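Local coordinates for 6-phospho-alpha-glucosidase (Merdibacter massiliensis, PDB 6VC6), which probably hydrolyses 6-phosphorylated alpha-glucosides as a family 4 glycoside hydrolase that binds NAD and manganese, at residues F19-V24 / F296-E301; L101-I106 / A422-D427; P173-R178 / D243-V248; P279-T282 / I288-R291. One frame throughout, in Å; residues are numbered along the deposited sequence.

Contact 1: residues F19-V24 / F296-E301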
loop_
_atom_site.group_PDB
_atom_site.type_symbol
_atom_site.label_atom_id
_atom_site.label_comp_id
_atom_site.label_asym_id
_atom_site.label_seq_id
_atom_site.Cartn_x
_atom_site.Cartn_y
_atom_site.Cartn_z
ATOM N N PHE A 19 0.017 12.667 -8.555
ATOM C CA PHE A 19 -0.618 13.429 -7.484
ATOM C C PHE A 19 -0.765 14.896 -7.864
ATOM O O PHE A 19 -1.805 15.511 -7.595
ATOM C CB PHE A 19 0.186 13.291 -6.193
ATOM C CG PHE A 19 -0.223 12.122 -5.344
ATOM C CD1 PHE A 19 0.428 10.905 -5.458
ATOM C CD2 PHE A 19 -1.257 12.241 -4.430
ATOM C CE1 PHE A 19 0.054 9.828 -4.677
ATOM C CE2 PHE A 19 -1.635 11.167 -3.645
ATOM C CZ PHE A 19 -0.977 9.959 -3.770
ATOM N N LEU A 20 0.265 15.476 -8.487
ATOM C CA LEU A 20 0.210 16.886 -8.858
ATOM C C LEU A 20 -0.888 17.147 -9.881
ATOM O O LEU A 20 -1.550 18.191 -9.841
ATOM C CB LEU A 20 1.566 17.340 -9.400
ATOM C CG LEU A 20 2.788 17.039 -8.530
ATOM C CD1 LEU A 20 4.050 17.597 -9.170
ATOM C CD2 LEU A 20 2.603 17.595 -7.127
ATOM N N LYS A 21 -1.096 16.208 -10.808
ATOM C CA LYS A 21 -2.168 16.366 -11.784
ATOM C C LYS A 21 -3.535 16.121 -11.157
ATOM O O LYS A 21 -4.530 16.708 -11.596
ATOM C CB LYS A 21 -1.943 15.423 -12.966
ATOM C CG LYS A 21 -0.753 15.801 -13.835
ATOM C CD LYS A 21 0.041 14.575 -14.258
ATOM C CE LYS A 21 -0.302 14.148 -15.673
ATOM N NZ LYS A 21 0.762 13.287 -16.260
ATOM N N SER A 22 -3.604 15.264 -10.136
ATOM C CA SER A 22 -4.870 15.035 -9.449
ATOM C C SER A 22 -5.267 16.242 -8.608
ATOM O O SER A 22 -6.449 16.601 -8.549
ATOM C CB SER A 22 -4.778 13.781 -8.581
ATOM O OG SER A 22 -4.647 12.616 -9.376
ATOM N N PHE A 23 -4.293 16.878 -7.948
ATOM C CA PHE A 23 -4.577 18.085 -7.179
ATOM C C PHE A 23 -5.181 19.176 -8.053
ATOM O O PHE A 23 -5.985 19.984 -7.573
ATOM C CB PHE A 23 -3.300 18.597 -6.510
ATOM C CG PHE A 23 -2.838 17.756 -5.352
ATOM C CD1 PHE A 23 -3.751 17.179 -4.487
ATOM C CD2 PHE A 23 -1.486 17.549 -5.127
ATOM C CE1 PHE A 23 -3.326 16.410 -3.418
ATOM C CE2 PHE A 23 -1.055 16.780 -4.062
ATOM C CZ PHE A 23 -1.977 16.210 -3.207
ATOM N N VAL A 24 -4.808 19.214 -9.334
ATOM C CA VAL A 24 -5.379 20.193 -10.251
ATOM C C VAL A 24 -6.812 19.817 -10.611
ATOM O O VAL A 24 -7.695 20.679 -10.686
ATOM C CB VAL A 24 -4.493 20.320 -11.504
ATOM C CG1 VAL A 24 -5.220 21.079 -12.604
ATOM C CG2 VAL A 24 -3.177 21.000 -11.157
ATOM N N PHE A 296 9.590 9.738 -15.489
ATOM C CA PHE A 296 10.702 10.682 -15.425
ATOM C C PHE A 296 11.029 11.265 -16.795
ATOM O O PHE A 296 11.543 12.385 -16.880
ATOM C CB PHE A 296 11.934 10.009 -14.822
ATOM C CG PHE A 296 11.976 10.056 -13.321
ATOM C CD1 PHE A 296 12.474 11.167 -12.662
ATOM C CD2 PHE A 296 11.511 8.989 -12.569
ATOM C CE1 PHE A 296 12.511 11.213 -11.280
ATOM C CE2 PHE A 296 11.545 9.030 -11.187
ATOM C CZ PHE A 296 12.046 10.142 -10.542
ATOM N N ALA A 297 10.738 10.531 -17.872
ATOM C CA ALA A 297 11.017 11.049 -19.208
ATOM C C ALA A 297 10.034 12.145 -19.596
ATOM O O ALA A 297 10.412 13.118 -20.260
ATOM C CB ALA A 297 10.988 9.918 -20.236
ATOM N N GLU A 298 8.768 12.003 -19.188
ATOM C CA GLU A 298 7.627 12.908 -19.288
ATOM C C GLU A 298 7.975 14.291 -18.750
ATOM O O GLU A 298 7.527 15.308 -19.294
ATOM C CB GLU A 298 6.429 12.335 -18.531
ATOM C CG GLU A 298 5.087 12.725 -19.144
ATOM C CD GLU A 298 3.993 12.956 -18.122
ATOM O OE1 GLU A 298 3.328 14.011 -18.189
ATOM O OE2 GLU A 298 3.774 12.068 -17.270
ATOM N N CYS A 299 8.373 14.175 -17.480
ATOM C CA CYS A 299 8.751 15.350 -16.701
ATOM C C CYS A 299 9.916 16.080 -17.350
ATOM O O CYS A 299 9.933 17.313 -17.400
ATOM C CB CYS A 299 9.102 14.941 -15.269
ATOM S SG CYS A 299 7.723 14.282 -14.297
ATOM N N ARG A 300 10.900 15.333 -17.858
ATOM C CA ARG A 300 12.035 15.962 -18.524
ATOM C C ARG A 300 11.648 16.510 -19.892
ATOM O O ARG A 300 12.290 17.444 -20.387
ATOM C CB ARG A 300 13.190 14.969 -18.638
ATOM C CG ARG A 300 14.176 15.057 -17.484
ATOM C CD ARG A 300 14.823 13.716 -17.185
ATOM N NE ARG A 300 15.545 13.735 -15.916
ATOM C CZ ARG A 300 15.890 12.647 -15.234
ATOM N NH1 ARG A 300 16.544 12.763 -14.086
ATOM N NH2 ARG A 300 15.582 11.443 -15.698
ATOM N N GLU A 301 10.613 15.944 -20.519
ATOM C CA GLU A 301 10.077 16.544 -21.736
ATOM C C GLU A 301 9.468 17.910 -21.444
ATOM O O GLU A 301 9.651 18.859 -22.215
ATOM C CB GLU A 301 9.029 15.624 -22.363
ATOM C CG GLU A 301 9.579 14.594 -23.335
ATOM C CD GLU A 301 8.487 13.734 -23.944
ATOM O OE1 GLU A 301 7.301 13.968 -23.630
ATOM O OE2 GLU A 301 8.814 12.826 -24.737
#
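Lys21 and Glu298 carry this contact alone, reaching toward each other from helices 16-25 and 291-305. The electrostatic part is a salt bridge: Lys21 NZ lies 3.3 Å from Glu298 OE1, a weak hydrogen bond, and 3.4 Å from Glu298 OE2. The ammonium thus sits nearly evenly before both oxygens, and the bond assigned to OE1 is correspondingly weak. The Lys21 chain leaves beside its backbone N (chi1 -69°) and then bends at chi2 and chi3, which brings NZ across to a Glu298 chain itself bent at chi2. Long, flexible, charged residues suit a gap at the surface that neither backbone comes close to spanning.

Apolar contacts hold the same helix from its other sides. Leu20 packs on Leu55 and Phe56 of helix 42-59, while Phe23 rests on Met32 and Leu35. The hydroxyl of Ser22 is turned back to Gly18 O within the helix.

Helix 16-25 follows strand 4-9, in the parallel part of the mixed sheet, whose strand order there is of Rossmann type. It lies against strand 32-38 and touches helices 42-59 and 318-331, and helix 291-305 reaches it through the Lys21-Glu298 pair at the surface.

Contact 2: residues L101-I106 / A422-D427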
loop_
_atom_site.group_PDB
_atom_site.type_symbol
_atom_site.label_atom_id
_atom_site.label_comp_id
_atom_site.label_asym_id
_atom_site.label_seq_id
_atom_site.Cartn_x
_atom_site.Cartn_y
_atom_site.Cartn_z
ATOM N N LEU A 101 14.154 -15.294 -5.045
ATOM C CA LEU A 101 13.942 -16.213 -6.157
ATOM C C LEU A 101 15.178 -17.062 -6.422
ATOM O O LEU A 101 15.064 -18.248 -6.752
ATOM C CB LEU A 101 13.543 -15.435 -7.411
ATOM C CG LEU A 101 12.150 -14.804 -7.376
ATOM C CD1 LEU A 101 12.009 -13.743 -8.458
ATOM C CD2 LEU A 101 11.076 -15.871 -7.524
ATOM N N HIS A 102 16.371 -16.475 -6.280
ATOM C CA HIS A 102 17.598 -17.241 -6.457
ATOM C C HIS A 102 17.760 -18.321 -5.396
ATOM O O HIS A 102 18.509 -19.280 -5.612
ATOM C CB HIS A 102 18.813 -16.308 -6.436
ATOM C CG HIS A 102 18.976 -15.495 -7.683
ATOM N ND1 HIS A 102 18.901 -16.043 -8.945
ATOM C CD2 HIS A 102 19.219 -14.174 -7.860
ATOM C CE1 HIS A 102 19.085 -15.094 -9.846
ATOM N NE2 HIS A 102 19.279 -13.951 -9.214
ATOM N N LEU A 103 17.075 -18.191 -4.261
ATOM C CA LEU A 103 17.170 -19.156 -3.174
ATOM C C LEU A 103 15.944 -20.055 -3.074
ATOM O O LEU A 103 15.789 -20.766 -2.076
ATOM C CB LEU A 103 17.407 -18.431 -1.847
ATOM C CG LEU A 103 18.797 -17.810 -1.696
ATOM C CD1 LEU A 103 18.878 -16.956 -0.440
ATOM C CD2 LEU A 103 19.871 -18.890 -1.688
ATOM N N GLY A 104 15.068 -20.038 -4.075
ATOM C CA GLY A 104 13.986 -20.998 -4.151
ATOM C C GLY A 104 12.691 -20.607 -3.476
ATOM O O GLY A 104 11.901 -21.495 -3.135
ATOM N N ARG A 105 12.440 -19.317 -3.271
ATOM C CA ARG A 105 11.180 -18.861 -2.701
ATOM C C ARG A 105 10.679 -17.663 -3.495
ATOM O O ARG A 105 11.421 -17.045 -4.262
ATOM C CB ARG A 105 11.320 -18.498 -1.216
ATOM C CG ARG A 105 11.571 -19.690 -0.301
ATOM C CD ARG A 105 10.423 -20.688 -0.351
ATOM N NE ARG A 105 10.566 -21.738 0.655
ATOM C CZ ARG A 105 11.210 -22.884 0.454
ATOM N NH1 ARG A 105 11.773 -23.134 -0.721
ATOM N NH2 ARG A 105 11.292 -23.780 1.428
ATOM N N ILE A 106 9.396 -17.345 -3.302
ATOM C CA ILE A 106 8.786 -16.237 -4.026
ATOM C C ILE A 106 9.477 -14.935 -3.650
ATOM O O ILE A 106 9.722 -14.658 -2.469
ATOM C CB ILE A 106 7.278 -16.172 -3.734
ATOM C CG1 ILE A 106 6.557 -17.371 -4.354
ATOM C CG2 ILE A 106 6.683 -14.868 -4.250
ATOM C CD1 ILE A 106 5.078 -17.421 -4.037
ATOM N N ALA A 422 14.778 -20.452 6.021
ATOM C CA ALA A 422 14.641 -19.154 6.673
ATOM C C ALA A 422 16.001 -18.592 7.069
ATOM O O ALA A 422 16.300 -17.420 6.813
ATOM C CB ALA A 422 13.732 -19.273 7.896
ATOM N N ARG A 423 16.841 -19.419 7.696
ATOM C CA ARG A 423 18.168 -18.957 8.093
ATOM C C ARG A 423 19.024 -18.624 6.876
ATOM O O ARG A 423 19.784 -17.648 6.894
ATOM C CB ARG A 423 18.856 -20.014 8.958
ATOM C CG ARG A 423 20.248 -19.616 9.423
ATOM C CD ARG A 423 20.937 -20.749 10.170
ATOM N NE ARG A 423 20.289 -21.047 11.445
ATOM C CZ ARG A 423 20.491 -20.360 12.566
ATOM N NH1 ARG A 423 21.321 -19.326 12.573
ATOM N NH2 ARG A 423 19.861 -20.706 13.679
ATOM N N GLU A 424 18.910 -19.420 5.811
ATOM C CA GLU A 424 19.680 -19.160 4.598
ATOM C C GLU A 424 19.304 -17.815 3.988
ATOM O O GLU A 424 20.177 -17.014 3.632
ATOM C CB GLU A 424 19.463 -20.292 3.593
ATOM C CG GLU A 424 20.210 -20.124 2.281
ATOM C CD GLU A 424 19.968 -21.277 1.324
ATOM O OE1 GLU A 424 18.930 -21.958 1.462
ATOM O OE2 GLU A 424 20.816 -21.504 0.436
ATOM N N ILE A 425 18.003 -17.546 3.867
ATOM C CA ILE A 425 17.560 -16.282 3.288
ATOM C C ILE A 425 17.854 -15.124 4.235
ATOM O O ILE A 425 18.348 -14.073 3.813
ATOM C CB ILE A 425 16.066 -16.352 2.926
ATOM C CG1 ILE A 425 15.823 -17.427 1.864
ATOM C CG2 ILE A 425 15.571 -14.999 2.437
ATOM C CD1 ILE A 425 14.379 -17.534 1.422
ATOM N N LEU A 426 17.565 -15.300 5.529
ATOM C CA LEU A 426 17.772 -14.223 6.493
ATOM C C LEU A 426 19.227 -13.772 6.522
ATOM O O LEU A 426 19.509 -12.570 6.588
ATOM C CB LEU A 426 17.322 -14.671 7.884
ATOM C CG LEU A 426 17.577 -13.723 9.058
ATOM C CD1 LEU A 426 16.995 -12.344 8.784
ATOM C CD2 LEU A 426 17.004 -14.306 10.342
ATOM N N ASP A 427 20.165 -14.721 6.472
ATOM C CA ASP A 427 21.579 -14.358 6.463
ATOM C C ASP A 427 21.939 -13.579 5.205
ATOM O O ASP A 427 22.737 -12.635 5.257
ATOM C CB ASP A 427 22.444 -15.612 6.585
ATOM C CG ASP A 427 22.412 -16.207 7.979
ATOM O OD1 ASP A 427 21.836 -15.570 8.886
ATOM O OD2 ASP A 427 22.963 -17.312 8.168
#
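Leu103 and Ile425 form the apolar heart of this contact, their side chains sliding past each other in opposite directions. Leu103 CD1 lies 3.9 Å from Ile425 CG1, and the other methyl, CD2, turns to the Glu424 carboxylate, 3.5 Å from OE2. One branched leucine thus touches two successive residues of helix 419-432. Ile425 does not point straight at the other segment, but CG1 beside the backbone N (chi1 -62°) and an extended chain carry CD1 to Arg105, whose CG is 3.9 Å away. There the two chains meet at about a right angle, the arginine offering methylenes while its charged end passes on.

One shell out, polar groups fix these pieces. Arg105 NH1 bonds to Gly104 O at 2.9 Å, in the guanidinium plane but well above that of the carbonyl, and NE reaches Ile416 O. Lys421 NZ pairs with Glu424 OE1 and also bonds to Leu103 O, so a lysine one turn before Ile425 ties the two segments together. Gly104, with positive phi, is the C-prime residue of a Schellman motif closing helix 89-102; glycine suits it because a side chain there would press on the carbonyl O of Leu103. The reversal presents Leu103 and Arg105 to the partner helix.

Helix 403-412 is touched by Ala422 and Arg423, while Leu101 and Ile106 rest on Phe274 of helix 270-275.

Contact 3: residues P173-R178 / D243-V248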
loop_
_atom_site.group_PDB
_atom_site.type_symbol
_atom_site.label_atom_id
_atom_site.label_comp_id
_atom_site.label_asym_id
_atom_site.label_seq_id
_atom_site.Cartn_x
_atom_site.Cartn_y
_atom_site.Cartn_z
ATOM N N PRO A 173 -8.054 -3.125 -2.410
ATOM C CA PRO A 173 -9.497 -3.411 -2.310
ATOM C C PRO A 173 -10.354 -2.571 -3.243
ATOM O O PRO A 173 -11.327 -3.087 -3.807
ATOM C CB PRO A 173 -9.806 -3.120 -0.835
ATOM C CG PRO A 173 -8.522 -3.354 -0.135
ATOM C CD PRO A 173 -7.468 -2.860 -1.082
ATOM N N GLU A 174 -10.025 -1.289 -3.428
ATOM C CA GLU A 174 -10.800 -0.468 -4.354
ATOM C C GLU A 174 -10.552 -0.883 -5.800
ATOM O O GLU A 174 -11.481 -0.885 -6.617
ATOM C CB GLU A 174 -10.477 1.014 -4.164
ATOM C CG GLU A 174 -11.158 1.916 -5.192
ATOM C CD GLU A 174 -10.845 3.387 -5.001
ATOM O OE1 GLU A 174 -11.384 3.996 -4.054
ATOM O OE2 GLU A 174 -10.055 3.935 -5.799
ATOM N N ASN A 175 -9.307 -1.236 -6.135
ATOM C CA ASN A 175 -9.003 -1.654 -7.500
ATOM C C ASN A 175 -9.760 -2.919 -7.879
ATOM O O ASN A 175 -10.102 -3.110 -9.052
ATOM C CB ASN A 175 -7.499 -1.862 -7.664
ATOM C CG ASN A 175 -6.751 -0.558 -7.860
ATOM O OD1 ASN A 175 -7.322 0.436 -8.310
ATOM N ND2 ASN A 175 -5.466 -0.555 -7.526
ATOM N N ILE A 176 -10.030 -3.792 -6.907
ATOM C CA ILE A 176 -10.848 -4.969 -7.178
ATOM C C ILE A 176 -12.294 -4.562 -7.435
ATOM O O ILE A 176 -12.956 -5.103 -8.329
ATOM C CB ILE A 176 -10.733 -5.972 -6.016
ATOM C CG1 ILE A 176 -9.369 -6.661 -6.051
ATOM C CG2 ILE A 176 -11.851 -7.002 -6.075
ATOM C CD1 ILE A 176 -8.972 -7.283 -4.740
HETATM N N MSE A 177 -12.800 -3.600 -6.669
HETATM C CA MSE A 177 -14.142 -3.072 -6.884
HETATM C C MSE A 177 -14.233 -2.405 -8.251
HETATM O O MSE A 177 -15.245 -2.516 -8.943
HETATM C CB MSE A 177 -14.519 -2.081 -5.780
HETATM C CG MSE A 177 -14.763 -2.720 -4.419
HETATM SE SE MSE A 177 -16.270 -3.963 -4.404
HETATM C CE MSE A 177 -15.290 -5.641 -4.601
ATOM N N ARG A 178 -13.160 -1.709 -8.634
ATOM C CA ARG A 178 -13.102 -1.117 -9.967
ATOM C C ARG A 178 -13.110 -2.194 -11.044
ATOM O O ARG A 178 -13.768 -2.041 -12.080
ATOM C CB ARG A 178 -11.858 -0.238 -10.099
ATOM C CG ARG A 178 -11.925 1.064 -9.319
ATOM C CD ARG A 178 -10.608 1.820 -9.402
ATOM N NE ARG A 178 -10.713 3.166 -8.848
ATOM C CZ ARG A 178 -11.040 4.244 -9.556
ATOM N NH1 ARG A 178 -11.296 4.134 -10.851
ATOM N NH2 ARG A 178 -11.113 5.430 -8.967
ATOM N N ASP A 243 -1.806 -11.171 -15.607
ATOM C CA ASP A 243 -1.775 -12.550 -15.130
ATOM C C ASP A 243 -2.235 -12.641 -13.680
ATOM O O ASP A 243 -2.922 -13.596 -13.300
ATOM C CB ASP A 243 -0.368 -13.130 -15.282
ATOM C CG ASP A 243 0.195 -12.938 -16.676
ATOM O OD1 ASP A 243 1.423 -12.749 -16.801
ATOM O OD2 ASP A 243 -0.590 -12.975 -17.647
ATOM N N THR A 244 -1.865 -11.657 -12.857
ATOM C CA THR A 244 -2.270 -11.667 -11.456
ATOM C C THR A 244 -3.782 -11.529 -11.324
ATOM O O THR A 244 -4.420 -12.253 -10.551
ATOM C CB THR A 244 -1.556 -10.547 -10.697
ATOM O OG1 THR A 244 -0.145 -10.803 -10.679
ATOM C CG2 THR A 244 -2.066 -10.458 -9.265
ATOM N N TYR A 245 -4.375 -10.603 -12.081
ATOM C CA TYR A 245 -5.824 -10.430 -12.035
ATOM C C TYR A 245 -6.544 -11.606 -12.683
ATOM O O TYR A 245 -7.594 -12.042 -12.197
ATOM C CB TYR A 245 -6.217 -9.120 -12.714
ATOM C CG TYR A 245 -6.234 -7.931 -11.783
ATOM C CD1 TYR A 245 -7.423 -7.478 -11.226
ATOM C CD2 TYR A 245 -5.062 -7.261 -11.459
ATOM C CE1 TYR A 245 -7.444 -6.393 -10.374
ATOM C CE2 TYR A 245 -5.073 -6.174 -10.606
ATOM C CZ TYR A 245 -6.266 -5.744 -10.067
ATOM O OH TYR A 245 -6.282 -4.662 -9.218
ATOM N N GLY A 246 -5.997 -12.130 -13.782
ATOM C CA GLY A 246 -6.623 -13.263 -14.441
ATOM C C GLY A 246 -6.621 -14.522 -13.600
ATOM O O GLY A 246 -7.497 -15.378 -13.757
ATOM N N PHE A 247 -5.651 -14.651 -12.693
ATOM C CA PHE A 247 -5.545 -15.828 -11.837
ATOM C C PHE A 247 -6.697 -15.947 -10.846
ATOM O O PHE A 247 -6.867 -17.015 -10.250
ATOM C CB PHE A 247 -4.212 -15.801 -11.088
ATOM C CG PHE A 247 -3.856 -17.105 -10.434
ATOM C CD1 PHE A 247 -3.420 -18.179 -11.191
ATOM C CD2 PHE A 247 -3.952 -17.254 -9.060
ATOM C CE1 PHE A 247 -3.090 -19.380 -10.591
ATOM C CE2 PHE A 247 -3.624 -18.451 -8.455
ATOM C CZ PHE A 247 -3.192 -19.515 -9.221
ATOM N N VAL A 248 -7.486 -14.885 -10.656
ATOM C CA VAL A 248 -8.603 -14.984 -9.721
ATOM C C VAL A 248 -9.645 -15.976 -10.227
ATOM O O VAL A 248 -10.347 -16.612 -9.430
ATOM C CB VAL A 248 -9.211 -13.587 -9.477
ATOM C CG1 VAL A 248 -8.184 -12.643 -8.867
ATOM C CG2 VAL A 248 -9.748 -13.013 -10.777
#
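Tyr245 of helix 239-246 meets Asn175 in the first turns of helix 172-184, which begins at the sugar-phosphate pocket residue Gln172, just after the manganese ligand Cys170 and the pocket residue Asp171. The contact is one of packing: Tyr245 OH sits 3.4 Å from Asn175 CB, and Ile176 N is more distant, 4.5 Å from the same hydroxyl oxygen. Asn175 O lies at the rim of the tyrosine ring, near its plane. Tyrosine suits this place because its length bridges backbones that stay 8.9 Å apart between the CA atoms of Ile176 and Tyr245. Asn175 keeps its CG beside the backbone N (chi1 -80°), and its side chain comes to about 4 Å from the nearest atom of the bound sugar phosphate.

Strand 166-169, just before this helix, is the last of the six parallel strands of the Rossmann-type sheet, whereas helix 239-246 lies in the chain between strands 201-209 and 259-260 of the small antiparallel sheet. The ring also touches Phe229, Pro231, Gln172 and Ser179.

On another side of the helix, Arg178 NE reaches back one turn to Glu174 OE2 at 3.2 Å, in a salt bridge within the helix with an N-H...O angle of 170°. The carboxylate oxygen lies in the guanidinium plane, yet is itself met from above the carboxylate. Arg178 also makes a cation-pi contact with Trp188 and bonds to Gln232 OE1.

Contact 4: residues P279-T282 / I288-R291. With G6P (6-O-phosphono-alpha-D-glucopyranose), chain F.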
loop_
_atom_site.group_PDB
_atom_site.type_symbol
_atom_site.label_atom_id
_atom_site.label_comp_id
_atom_site.label_asym_id
_atom_site.label_seq_id
_atom_site.Cartn_x
_atom_site.Cartn_y
_atom_site.Cartn_z
ATOM N N PRO A 279 13.646 -15.329 -12.240
ATOM C CA PRO A 279 14.540 -14.914 -11.148
ATOM C C PRO A 279 15.536 -13.836 -11.542
ATOM O O PRO A 279 16.078 -13.168 -10.652
ATOM C CB PRO A 279 15.261 -16.216 -10.761
ATOM C CG PRO A 279 14.495 -17.324 -11.444
ATOM C CD PRO A 279 13.906 -16.712 -12.670
ATOM N N ASP A 280 15.797 -13.641 -12.835
ATOM C CA ASP A 280 16.815 -12.697 -13.280
ATOM C C ASP A 280 16.240 -11.400 -13.837
ATOM O O ASP A 280 16.987 -10.426 -13.984
ATOM C CB ASP A 280 17.718 -13.354 -14.331
ATOM C CG ASP A 280 18.663 -14.375 -13.726
ATOM O OD1 ASP A 280 19.407 -14.016 -12.789
ATOM O OD2 ASP A 280 18.662 -15.538 -14.183
ATOM N N TYR A 281 14.948 -11.360 -14.154
ATOM C CA TYR A 281 14.263 -10.132 -14.563
ATOM C C TYR A 281 12.953 -10.074 -13.785
ATOM O O TYR A 281 11.981 -10.748 -14.141
ATOM C CB TYR A 281 14.025 -10.092 -16.069
ATOM C CG TYR A 281 13.526 -8.751 -16.562
ATOM C CD1 TYR A 281 14.401 -7.686 -16.740
ATOM C CD2 TYR A 281 12.181 -8.548 -16.843
ATOM C CE1 TYR A 281 13.950 -6.459 -17.190
ATOM C CE2 TYR A 281 11.721 -7.324 -17.292
ATOM C CZ TYR A 281 12.609 -6.283 -17.462
ATOM O OH TYR A 281 12.157 -5.062 -17.908
ATOM N N THR A 282 12.926 -9.268 -12.728
ATOM C CA THR A 282 11.829 -9.268 -11.777
ATOM C C THR A 282 10.930 -8.051 -11.980
ATOM O O THR A 282 11.142 -7.222 -12.869
ATOM C CB THR A 282 12.373 -9.314 -10.348
ATOM O OG1 THR A 282 13.136 -8.129 -10.088
ATOM C CG2 THR A 282 13.260 -10.534 -10.158
ATOM N N ILE A 288 11.383 -0.356 -13.223
ATOM C CA ILE A 288 12.482 0.493 -13.663
ATOM C C ILE A 288 12.414 0.707 -15.168
ATOM O O ILE A 288 12.561 1.833 -15.649
ATOM C CB ILE A 288 13.834 -0.091 -13.221
ATOM C CG1 ILE A 288 13.974 0.009 -11.701
ATOM C CG2 ILE A 288 14.978 0.668 -13.881
ATOM C CD1 ILE A 288 15.211 -0.671 -11.148
ATOM N N ASP A 289 12.141 -0.348 -15.936
ATOM C CA ASP A 289 12.049 -0.168 -17.378
ATOM C C ASP A 289 10.705 0.395 -17.824
ATOM O O ASP A 289 10.587 0.839 -18.973
ATOM C CB ASP A 289 12.309 -1.491 -18.095
ATOM C CG ASP A 289 13.747 -1.944 -17.974
ATOM O OD1 ASP A 289 13.973 -3.167 -17.883
ATOM O OD2 ASP A 289 14.650 -1.079 -17.971
ATOM N N GLY A 290 9.701 0.400 -16.952
ATOM C CA GLY A 290 8.372 0.825 -17.343
ATOM C C GLY A 290 7.921 2.140 -16.742
ATOM O O GLY A 290 8.127 3.203 -17.336
ATOM N N ARG A 291 7.301 2.077 -15.558
ATOM C CA ARG A 291 6.681 3.261 -14.969
ATOM C C ARG A 291 7.722 4.322 -14.635
ATOM O O ARG A 291 7.520 5.511 -14.901
ATOM C CB ARG A 291 5.890 2.875 -13.717
ATOM C CG ARG A 291 5.695 4.025 -12.734
ATOM C CD ARG A 291 4.669 3.685 -11.666
ATOM N NE ARG A 291 5.285 3.067 -10.496
ATOM C CZ ARG A 291 5.127 1.793 -10.155
ATOM N NH1 ARG A 291 4.368 0.995 -10.894
ATOM N NH2 ARG A 291 5.727 1.317 -9.074
HETATM C C1 G6P F . -0.772 -3.189 -5.578
HETATM C C2 G6P F . -0.702 -2.842 -4.084
HETATM C C3 G6P F . 0.485 -1.979 -3.694
HETATM C C4 G6P F . 1.709 -2.464 -4.435
HETATM C C5 G6P F . 1.496 -2.157 -5.906
HETATM C C6 G6P F . 2.651 -2.730 -6.716
HETATM O O1 G6P F . -2.035 -2.762 -6.106
HETATM O O2 G6P F . -1.911 -2.176 -3.696
HETATM O O3 G6P F . 0.711 -2.040 -2.282
HETATM O O4 G6P F . 2.863 -1.770 -3.954
HETATM O O5 G6P F . 0.291 -2.725 -6.434
HETATM O O6 G6P F . 2.779 -1.985 -7.921
HETATM P P G6P F . 4.088 -2.141 -8.842
HETATM O O1P G6P F . 5.071 -1.193 -8.197
HETATM O O2P G6P F . 4.461 -3.601 -8.728
HETATM O O3P G6P F . 3.613 -1.740 -10.218
#
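Tyr281 and Asp289 join the loop before helix 283-289 to that helix's last turn by a single hydrogen bond, Tyr281 OH to Asp289 OD1 at 2.6 Å. The oxygen uses its anti lone pair, and ring and carboxylate are nearly coplanar, 14° apart, so the acid meets the tyrosine at its edge. Chi1 of -171° swings the ring away from the Tyr281 backbone N and out to this partner. Both residues are exposed, and little else joins the segments, which makes this the loose, solvent side.

The tight part lies inward, on Arg291. A bend at chi3 (90°) brings its guanidinium edge-on to the phosphate of the bound sugar, with the phosphorus in its plane: NH1 bonds to O3P at 2.9 Å and NH2 to O1P at 2.7 Å. NE is held by Thr14 OG1, and NH2 also forms a salt bridge to the NAD oxygen O1N, so the group's rotation is well fixed. Gly290, at the N-cap of the next helix, makes the turn between Asp289 and Arg291.

Arg93 and Arg283 bond to the same ligand. A two-pronged arginine shared by sugar phosphate and cofactor is consistent with a pocket selective for 6-phosphorylated substrates.

How the contacts relate
Contact 3 is the buried one, contact 2 is partly buried, and contacts 1 and 4 lie at the surface. Chemistry follows place: surface pairs meet through charge or a short hydrogen bond, whereas contacts 2 and 3 rely on packing. Contacts 1, 2 and 3 each join an earlier helix to one from the later half of the chain. Contacts 3 and 4 approach the sugar phosphate at different points, Asn175 nearby and Arg291 on the phosphate. Contacts 2 and 4 touch directly, Leu101 packing on Pro279 and Thr282, and contact 4 ends where helix 291-305 of contact 1 begins. Contacts 1 and 2 stand farthest apart, their centres about 38 Å from each other.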